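Local structure of flagellar biosynthetic protein FlhB (Shewanella putrefaciens CN-32, 6Z0W) at residues Ala15-Asn21 / Ile62-Pro68; His24-Ala28 / Ala50-Arg54; Pro85-Thr90 / Gln120-Leu126. The protein probably takes part, through a membrane protein whose cytoplasmic domain is this chain, in flagellar type III export and rod formation. All coordinates share one frame; numbering follows the deposited sequence.

Contact 1 (Ala15-Asn21 / Ile62-Pro68)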
loop_
_atom_site.group_PDB
_atom_site.type_symbol
_atom_site.label_atom_id
_atom_site.label_comp_id
_atom_site.label_asym_id
_atom_site.label_seq_id
_atom_site.Cartn_x
_atom_site.Cartn_y
_atom_site.Cartn_z
ATOM N N ALA A 15 -2.687 -7.525 6.971
ATOM C CA ALA A 15 -1.803 -6.885 6.015
ATOM C C ALA A 15 -0.345 -7.214 6.327
ATOM O O ALA A 15 0.040 -7.366 7.485
ATOM C CB ALA A 15 -1.998 -5.359 6.051
ATOM N N ASP A 16 0.489 -7.231 5.290
ATOM C CA ASP A 16 1.927 -7.274 5.531
ATOM C C ASP A 16 2.543 -5.887 5.676
ATOM O O ASP A 16 3.566 -5.743 6.353
ATOM C CB ASP A 16 2.610 -8.033 4.400
ATOM C CG ASP A 16 2.342 -9.516 4.477
ATOM O OD1 ASP A 16 2.594 -10.068 5.561
ATOM O OD2 ASP A 16 1.846 -10.109 3.491
ATOM N N VAL A 17 1.945 -4.865 5.064
ATOM C CA VAL A 17 2.501 -3.516 5.083
ATOM C C VAL A 17 1.376 -2.561 4.731
ATOM O O VAL A 17 0.412 -2.945 4.060
ATOM C CB VAL A 17 3.698 -3.388 4.101
ATOM C CG1 VAL A 17 3.203 -3.378 2.658
ATOM C CG2 VAL A 17 4.523 -2.119 4.385
ATOM N N ILE A 18 1.469 -1.329 5.235
ATOM C CA ILE A 18 0.670 -0.192 4.769
ATOM C C ILE A 18 1.618 0.771 4.079
ATOM O O ILE A 18 2.568 1.261 4.699
ATOM C CB ILE A 18 -0.057 0.541 5.907
ATOM C CG1 ILE A 18 -0.590 -0.419 6.957
ATOM C CG2 ILE A 18 -1.152 1.474 5.344
ATOM C CD1 ILE A 18 -1.674 -1.339 6.496
ATOM N N VAL A 19 1.374 1.036 2.803
ATOM C CA VAL A 19 2.088 2.062 2.057
ATOM C C VAL A 19 1.260 3.326 2.118
ATOM O O VAL A 19 0.059 3.312 1.793
ATOM C CB VAL A 19 2.320 1.634 0.606
ATOM C CG1 VAL A 19 3.177 2.681 -0.135
ATOM C CG2 VAL A 19 2.958 0.234 0.595
ATOM N N VAL A 20 1.879 4.416 2.551
ATOM C CA VAL A 20 1.125 5.640 2.767
ATOM C C VAL A 20 1.761 6.800 2.033
ATOM O O VAL A 20 2.932 6.754 1.639
ATOM C CB VAL A 20 0.969 6.031 4.265
ATOM C CG1 VAL A 20 0.202 5.003 4.997
ATOM C CG2 VAL A 20 2.319 6.294 4.893
ATOM N N ASN A 21 0.884 7.777 1.759
ATOM C CA ASN A 21 1.038 9.236 1.658
ATOM C C ASN A 21 0.195 9.879 0.559
ATOM O O ASN A 21 -0.667 10.708 0.904
ATOM C CB ASN A 21 2.466 9.676 1.497
ATOM C CG ASN A 21 3.040 10.127 2.810
ATOM O OD1 ASN A 21 3.362 9.332 3.694
ATOM N ND2 ASN A 21 3.119 11.447 2.974
ATOM N N ILE A 62 1.909 -3.602 12.404
ATOM C CA ILE A 62 2.102 -3.792 10.973
ATOM C C ILE A 62 2.891 -2.607 10.432
ATOM O O ILE A 62 2.510 -1.444 10.647
ATOM C CB ILE A 62 0.759 -3.972 10.252
ATOM C CG1 ILE A 62 0.154 -5.322 10.668
ATOM C CG2 ILE A 62 0.940 -3.870 8.719
ATOM C CD1 ILE A 62 -1.265 -5.547 10.262
ATOM N N ALA A 63 3.999 -2.900 9.740
ATOM C CA ALA A 63 4.870 -1.846 9.226
ATOM C C ALA A 63 4.099 -0.857 8.342
ATOM O O ALA A 63 3.314 -1.241 7.472
ATOM C CB ALA A 63 6.030 -2.449 8.439
ATOM N N ILE A 64 4.302 0.419 8.597
ATOM C CA ILE A 64 3.738 1.492 7.799
ATOM C C ILE A 64 4.915 2.208 7.154
ATOM O O ILE A 64 5.819 2.674 7.858
ATOM C CB ILE A 64 2.933 2.470 8.662
ATOM C CG1 ILE A 64 1.817 1.737 9.423
ATOM C CG2 ILE A 64 2.433 3.616 7.784
ATOM C CD1 ILE A 64 1.166 2.583 10.503
ATOM N N VAL A 65 4.945 2.286 5.829
ATOM C CA VAL A 65 6.086 2.922 5.178
ATOM C C VAL A 65 5.575 3.992 4.231
ATOM O O VAL A 65 4.537 3.819 3.582
ATOM C CB VAL A 65 7.006 1.909 4.462
ATOM C CG1 VAL A 65 7.215 0.678 5.349
ATOM C CG2 VAL A 65 6.441 1.486 3.137
ATOM N N SER A 66 6.284 5.120 4.190
ATOM C CA SER A 66 5.911 6.238 3.340
ATOM C C SER A 66 6.699 6.156 2.039
ATOM O O SER A 66 7.926 6.336 2.032
ATOM C CB SER A 66 6.155 7.580 4.017
ATOM O OG SER A 66 5.828 8.605 3.092
ATOM N N ALA A 67 5.977 5.925 0.942
ATOM C CA ALA A 67 6.516 6.069 -0.411
ATOM C C ALA A 67 5.398 6.674 -1.251
ATOM O O ALA A 67 4.624 5.947 -1.878
ATOM C CB ALA A 67 6.991 4.722 -0.972
ATOM N N PRO A 68 5.274 8.005 -1.264
ATOM C CA PRO A 68 4.021 8.678 -1.737
ATOM C C PRO A 68 3.591 8.266 -3.141
ATOM O O PRO A 68 2.398 8.007 -3.357
ATOM C CB PRO A 68 4.378 10.183 -1.678
ATOM C CG PRO A 68 5.424 10.266 -0.589
ATOM C CD PRO A 68 6.206 8.959 -0.621
HETATM O O HOH W 1 4.204 -5.743 8.759
#

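Contact 2 (His24-Ala28 / Ala50-Arg54)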
loop_
_atom_site.group_PDB
_atom_site.type_symbol
_atom_site.label_atom_id
_atom_site.label_comp_id
_atom_site.label_asym_id
_atom_site.label_seq_id
_atom_site.Cartn_x
_atom_site.Cartn_y
_atom_site.Cartn_z
ATOM N N HIS A 24 -4.575 12.437 2.086
ATOM C CA HIS A 24 -3.847 11.313 2.660
ATOM C C HIS A 24 -4.239 10.035 1.936
ATOM O O HIS A 24 -5.392 9.863 1.542
ATOM C CB HIS A 24 -4.150 11.162 4.167
ATOM C CG HIS A 24 -3.765 12.363 4.976
ATOM N ND1 HIS A 24 -2.485 12.564 5.450
ATOM C CD2 HIS A 24 -4.479 13.452 5.348
ATOM C CE1 HIS A 24 -2.433 13.713 6.100
ATOM N NE2 HIS A 24 -3.631 14.268 6.055
ATOM N N TYR A 25 -3.272 9.133 1.788
ATOM C CA TYR A 25 -3.463 7.843 1.140
ATOM C C TYR A 25 -2.921 6.742 2.042
ATOM O O TYR A 25 -1.868 6.918 2.658
ATOM C CB TYR A 25 -2.706 7.794 -0.183
ATOM C CG TYR A 25 -3.309 8.582 -1.304
ATOM C CD1 TYR A 25 -4.071 7.950 -2.259
ATOM C CD2 TYR A 25 -3.104 9.951 -1.415
ATOM C CE1 TYR A 25 -4.603 8.632 -3.302
ATOM C CE2 TYR A 25 -3.648 10.656 -2.451
ATOM C CZ TYR A 25 -4.405 9.981 -3.396
ATOM O OH TYR A 25 -4.973 10.632 -4.462
ATOM N N ALA A 26 -3.623 5.610 2.109
ATOM C CA ALA A 26 -3.106 4.406 2.762
ATOM C C ALA A 26 -3.617 3.199 1.998
ATOM O O ALA A 26 -4.820 3.111 1.737
ATOM C CB ALA A 26 -3.547 4.298 4.238
ATOM N N VAL A 27 -2.727 2.265 1.663
ATOM C CA VAL A 27 -3.144 1.000 1.067
ATOM C C VAL A 27 -2.535 -0.135 1.882
ATOM O O VAL A 27 -1.314 -0.168 2.106
ATOM C CB VAL A 27 -2.762 0.901 -0.422
ATOM C CG1 VAL A 27 -3.652 1.844 -1.255
ATOM C CG2 VAL A 27 -1.291 1.247 -0.625
ATOM N N ALA A 28 -3.395 -1.027 2.383
ATOM C CA ALA A 28 -2.947 -2.191 3.137
ATOM C C ALA A 28 -2.698 -3.332 2.150
ATOM O O ALA A 28 -3.636 -3.819 1.487
ATOM C CB ALA A 28 -3.979 -2.583 4.208
ATOM N N ALA A 50 -7.816 6.702 5.629
ATOM C CA ALA A 50 -6.399 6.371 5.614
ATOM C C ALA A 50 -5.830 6.360 7.032
ATOM O O ALA A 50 -5.095 5.431 7.403
ATOM C CB ALA A 50 -5.647 7.350 4.707
ATOM N N PHE A 51 -6.200 7.349 7.868
ATOM C CA PHE A 51 -5.693 7.328 9.240
ATOM C C PHE A 51 -6.311 6.215 10.088
ATOM O O PHE A 51 -5.642 5.713 11.004
ATOM C CB PHE A 51 -5.876 8.696 9.910
ATOM C CG PHE A 51 -4.722 9.634 9.641
ATOM C CD1 PHE A 51 -3.508 9.483 10.305
ATOM C CD2 PHE A 51 -4.824 10.618 8.668
ATOM C CE1 PHE A 51 -2.433 10.329 10.030
ATOM C CE2 PHE A 51 -3.757 11.458 8.391
ATOM C CZ PHE A 51 -2.562 11.310 9.069
ATOM N N LYS A 52 -7.559 5.799 9.817
ATOM C CA LYS A 52 -8.087 4.655 10.559
ATOM C C LYS A 52 -7.355 3.368 10.170
ATOM O O LYS A 52 -7.079 2.529 11.031
ATOM C CB LYS A 52 -9.596 4.500 10.355
ATOM C CG LYS A 52 -10.366 4.134 11.648
ATOM C CD LYS A 52 -10.179 2.649 12.036
ATOM C CE LYS A 52 -11.307 2.103 12.917
ATOM N NZ LYS A 52 -11.345 0.601 12.904
ATOM N N ILE A 53 -7.009 3.211 8.894
ATOM C CA ILE A 53 -6.192 2.062 8.503
ATOM C C ILE A 53 -4.852 2.107 9.226
ATOM O O ILE A 53 -4.397 1.107 9.800
ATOM C CB ILE A 53 -6.021 2.031 6.974
ATOM C CG1 ILE A 53 -7.363 1.695 6.342
ATOM C CG2 ILE A 53 -4.913 1.013 6.567
ATOM C CD1 ILE A 53 -7.387 1.781 4.834
ATOM N N ARG A 54 -4.209 3.274 9.227
ATOM C CA ARG A 54 -2.911 3.392 9.883
ATOM C C ARG A 54 -3.003 3.090 11.379
ATOM O O ARG A 54 -2.169 2.346 11.923
ATOM C CB ARG A 54 -2.340 4.783 9.622
ATOM C CG ARG A 54 -1.913 4.973 8.173
ATOM C CD ARG A 54 -1.550 6.422 7.881
ATOM N NE ARG A 54 -0.484 6.894 8.759
ATOM C CZ ARG A 54 0.265 7.973 8.539
ATOM N NH1 ARG A 54 0.090 8.712 7.444
ATOM N NH2 ARG A 54 1.202 8.309 9.415
HETATM O O HOH W 2 -1.615 8.408 5.016
#

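Contact 3 (Pro85-Thr90 / Gln120-Leu126)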
loop_
_atom_site.group_PDB
_atom_site.type_symbol
_atom_site.label_atom_id
_atom_site.label_comp_id
_atom_site.label_asym_id
_atom_site.label_seq_id
_atom_site.Cartn_x
_atom_site.Cartn_y
_atom_site.Cartn_z
ATOM N N PRO A 85 -1.104 -3.981 -10.229
ATOM C CA PRO A 85 -0.640 -4.165 -11.609
ATOM C C PRO A 85 0.795 -4.664 -11.654
ATOM O O PRO A 85 1.625 -4.358 -10.786
ATOM C CB PRO A 85 -0.728 -2.755 -12.209
ATOM C CG PRO A 85 -1.609 -1.978 -11.278
ATOM C CD PRO A 85 -1.360 -2.563 -9.922
ATOM N N GLU A 86 1.092 -5.381 -12.724
ATOM C CA GLU A 86 2.429 -5.924 -12.910
ATOM C C GLU A 86 3.496 -4.825 -12.889
ATOM O O GLU A 86 4.600 -5.046 -12.377
ATOM C CB GLU A 86 2.439 -6.725 -14.209
ATOM C CG GLU A 86 3.745 -6.804 -14.944
ATOM C CD GLU A 86 3.546 -7.245 -16.389
ATOM O OE1 GLU A 86 3.412 -6.367 -17.271
ATOM O OE2 GLU A 86 3.512 -8.469 -16.641
ATOM N N GLY A 87 3.175 -3.622 -13.369
ATOM C CA GLY A 87 4.171 -2.568 -13.381
ATOM C C GLY A 87 4.635 -2.134 -11.998
ATOM O O GLY A 87 5.661 -1.447 -11.890
ATOM N N LEU A 88 3.895 -2.506 -10.935
ATOM C CA LEU A 88 4.254 -2.149 -9.569
ATOM C C LEU A 88 4.808 -3.321 -8.775
ATOM O O LEU A 88 5.091 -3.166 -7.581
ATOM C CB LEU A 88 3.037 -1.560 -8.828
ATOM C CG LEU A 88 2.470 -0.266 -9.455
ATOM C CD1 LEU A 88 1.299 0.289 -8.615
ATOM C CD2 LEU A 88 3.597 0.766 -9.609
ATOM N N PHE A 89 4.959 -4.488 -9.392
ATOM C CA PHE A 89 5.351 -5.662 -8.615
ATOM C C PHE A 89 6.712 -5.465 -7.957
ATOM O O PHE A 89 6.861 -5.648 -6.746
ATOM C CB PHE A 89 5.379 -6.920 -9.487
ATOM C CG PHE A 89 5.831 -8.129 -8.721
ATOM C CD1 PHE A 89 4.911 -8.899 -8.010
ATOM C CD2 PHE A 89 7.178 -8.472 -8.652
ATOM C CE1 PHE A 89 5.329 -10.018 -7.273
ATOM C CE2 PHE A 89 7.600 -9.586 -7.893
ATOM C CZ PHE A 89 6.677 -10.351 -7.208
ATOM N N THR A 90 7.735 -5.149 -8.758
ATOM C CA THR A 90 9.084 -5.060 -8.209
ATOM C C THR A 90 9.158 -4.027 -7.093
ATOM O O THR A 90 9.816 -4.261 -6.074
ATOM C CB THR A 90 10.095 -4.727 -9.309
ATOM O OG1 THR A 90 9.598 -3.624 -10.064
ATOM C CG2 THR A 90 10.255 -5.893 -10.241
ATOM N N GLN A 120 13.202 3.037 -8.613
ATOM C CA GLN A 120 12.970 3.276 -10.027
ATOM C C GLN A 120 11.705 4.109 -10.130
ATOM O O GLN A 120 10.986 4.274 -9.139
ATOM C CB GLN A 120 12.815 1.957 -10.796
ATOM C CG GLN A 120 11.611 1.146 -10.342
ATOM C CD GLN A 120 11.600 -0.252 -10.945
ATOM O OE1 GLN A 120 11.812 -1.232 -10.243
ATOM N NE2 GLN A 120 11.335 -0.342 -12.236
ATOM N N PRO A 121 11.400 4.641 -11.302
ATOM C CA PRO A 121 10.179 5.433 -11.436
ATOM C C PRO A 121 8.941 4.557 -11.398
ATOM O O PRO A 121 8.960 3.362 -11.702
ATOM C CB PRO A 121 10.339 6.107 -12.802
ATOM C CG PRO A 121 11.823 6.028 -13.098
ATOM C CD PRO A 121 12.220 4.706 -12.522
ATOM N N ILE A 122 7.845 5.153 -10.983
ATOM C CA ILE A 122 6.562 4.504 -11.218
ATOM C C ILE A 122 6.145 4.771 -12.664
ATOM O O ILE A 122 6.293 5.906 -13.139
ATOM C CB ILE A 122 5.524 4.981 -10.216
ATOM C CG1 ILE A 122 5.651 4.040 -9.007
ATOM C CG2 ILE A 122 4.113 4.886 -10.768
ATOM C CD1 ILE A 122 5.116 4.566 -7.806
ATOM N N PRO A 123 5.720 3.738 -13.400
ATOM C CA PRO A 123 5.474 3.897 -14.838
ATOM C C PRO A 123 4.474 5.014 -15.119
ATOM O O PRO A 123 3.537 5.253 -14.354
ATOM C CB PRO A 123 4.913 2.529 -15.248
ATOM C CG PRO A 123 5.514 1.575 -14.267
ATOM C CD PRO A 123 5.608 2.332 -12.967
ATOM N N ASP A 124 4.699 5.712 -16.235
ATOM C CA ASP A 124 3.836 6.831 -16.594
ATOM C C ASP A 124 2.379 6.409 -16.677
ATOM O O ASP A 124 1.486 7.170 -16.278
ATOM C CB ASP A 124 4.292 7.447 -17.916
ATOM C CG ASP A 124 5.481 8.359 -17.733
ATOM O OD1 ASP A 124 5.910 8.547 -16.571
ATOM O OD2 ASP A 124 5.979 8.890 -18.736
ATOM N N ASP A 125 2.114 5.194 -17.181
ATOM C CA ASP A 125 0.726 4.813 -17.375
ATOM C C ASP A 125 -0.006 4.581 -16.058
ATOM O O ASP A 125 -1.242 4.544 -16.055
ATOM C CB ASP A 125 0.607 3.592 -18.322
ATOM C CG ASP A 125 1.252 2.298 -17.779
ATOM O OD1 ASP A 125 2.028 2.303 -16.804
ATOM O OD2 ASP A 125 0.972 1.247 -18.384
ATOM N N LEU A 126 0.713 4.478 -14.942
ATOM C CA LEU A 126 0.092 4.301 -13.639
ATOM C C LEU A 126 0.082 5.605 -12.830
ATOM O O LEU A 126 -0.364 5.613 -11.679
ATOM C CB LEU A 126 0.793 3.166 -12.874
ATOM C CG LEU A 126 1.030 1.815 -13.586
ATOM C CD1 LEU A 126 1.720 0.817 -12.692
ATOM C CD2 LEU A 126 -0.256 1.182 -14.111
HETATM O O HOH W 3 11.249 -3.588 -12.111
#

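Contact 1 (Ala15-Asn21 / Ile62-Pro68)
Ser66 turns OG trans to its own backbone N (chi1 177°), which carries the hydroxyl across to the side-chain amide of Asn21, and it donates there to Asn21 OD1 at 2.6 Å. The donor stands above the carbonyl plane, with a C=O...donor angle of 105°, so the bond is short but does not follow a lone pair. Asn21 CB meanwhile lies beside the ring of Pro68, 3.7 Å from Pro68 CG. On the same face of the sheet Val20 and Ile64 meet branch to branch, Val20 CG1 at 3.8 Å from Ile64 CG2, while Ile18 and Ile64 run side by side. The other face carries Val17 and Val65, whose side chains cross at about a right angle with CG2 of the former 4.0 Å from CG1 of the latter. Between these layers the backbones pair as parallel strands: Ile18 N donates to Ala63 O, Val65 N to Ile18 O (2.8 Å) and Val20 N to Val65 O, and a more bent bond from Ala67 N to Val20 O continues the pairing. At the other end a water replaces a direct bond, donating to Asp16 O and accepting from Ala63 N at 3.0 Å. Asn21 opens the Asn-Pro-x-His sequence at which relatives cleave themselves after the asparagine, so the contact ends at the residue that corresponds to the N-terminal side of that cleavage site. Asp16 and Val17 form a classic beta bulge opposite Val29, and Asp16 OD2 accepts from Tyr31 N. The two strands lie inside the mixed sheet, between strands 25-30 and 114-115: Ile18 and Val20 face helix 47-59, Val17 and Val65 helix 89-100.

Contact 2 (His24-Ala28 / Ala50-Arg54)
A water bridges Tyr25 and Arg54, donating to Tyr25 O at 2.8 Å and accepting from Arg54 NH1 at 3.0 Å. It lies in the plane of the guanidinium group, at its edge, while Phe51 CE1 sits over one face of that group, 3.9 Å above it. Phe51 is thus shared, for its ring also meets His24 in a T-shaped (edge-to-face) pair. Its edge points at the imidazole, CE2 hanging over the ring centre 3.3 Å above the His24 plane, with the two planes at 68°. The contact as a whole illustrates how a helix is seated on a sheet in a beta-alpha-beta crossover: helix 47-59 leaves strand 40-46, passes over strand 25-30, and leads to the parallel strand 64-66. Small residues allow the close approach here. Ala26 CB and Ala50 CB touch at 3.7 Å, and Ile53 CG2 lies further along the strand, 4.3 Å from Ala26 CB and 4.4 Å from Ala28 CB. Ala26 and Ala28 also pack on Ile18 of the neighbouring strand. Just before the strand begins, His24 N donates to Asp47 OD1 at the start of helix 47-59.

Contact 3 (Pro85-Thr90 / Gln120-Leu126)
The proline-rich C-terminal tail, which probably corresponds to the element implicated in flagellar biogenesis in this protein, folds back here onto the turn leading into helix 89-100. The main apolar contact joins two leucines tip to tip: Leu126 CD1 presses on Leu88 CG at 3.5 Å, tighter than usual for two carbons. Leu88 places CG opposite its carbonyl carbon, near the backbone N (chi1 -61°), and from there its CD2 branch also meets the tail, 3.9 Å from Ile122 CG1 and next to the ring of Pro123. Both segments are shaped locally by backbone bonds. Leu88 N donates to Pro85 O at 2.9 Å in the turn before the helix, and Leu126 N to Pro123 O at 3.0 Å in the 3-10 turn that brings Leu126 round toward Leu88. Pro123 lays its ring against the Gly87 carbonyl, CG at 3.8 Å from Gly87 O. The seam extends to helix 68-77, where Leu88 packs on Ala73 and Ile122 on Pro69 and Leu70, so the tail packs against both helix 68-77 and the turn before helix 89-100. At the exposed end Thr90 and Gln120 cross at about a right angle, the Gln120 chain extended beyond CG, and a water lies 2.6 Å from Thr90 OG1 while donating to Gln120 OE1 at 3.1 Å.

From the N terminus, strand 17-20 opens contact 1 and strand 25-30 opens contact 2 directly after it. Strand 40-46 and then helix 47-59 follow, and the helix closes contact 2 inside the larger loop that strand 64-66 completes as contact 1. The nested pair touch, with Val19 O probably accepting a hydrogen bond from Val27 N at 3.0 Å, and together they join strands 17-20, 25-30 and 64-66 of one sheet to helix 47-59, which packs on it. Contact 3 comes in series: the chain continues through helix 68-77, opens it just before helix 89-100, and closes it with the tail after strand 114-115. Its centre lies about 17 Å from that of contact 1.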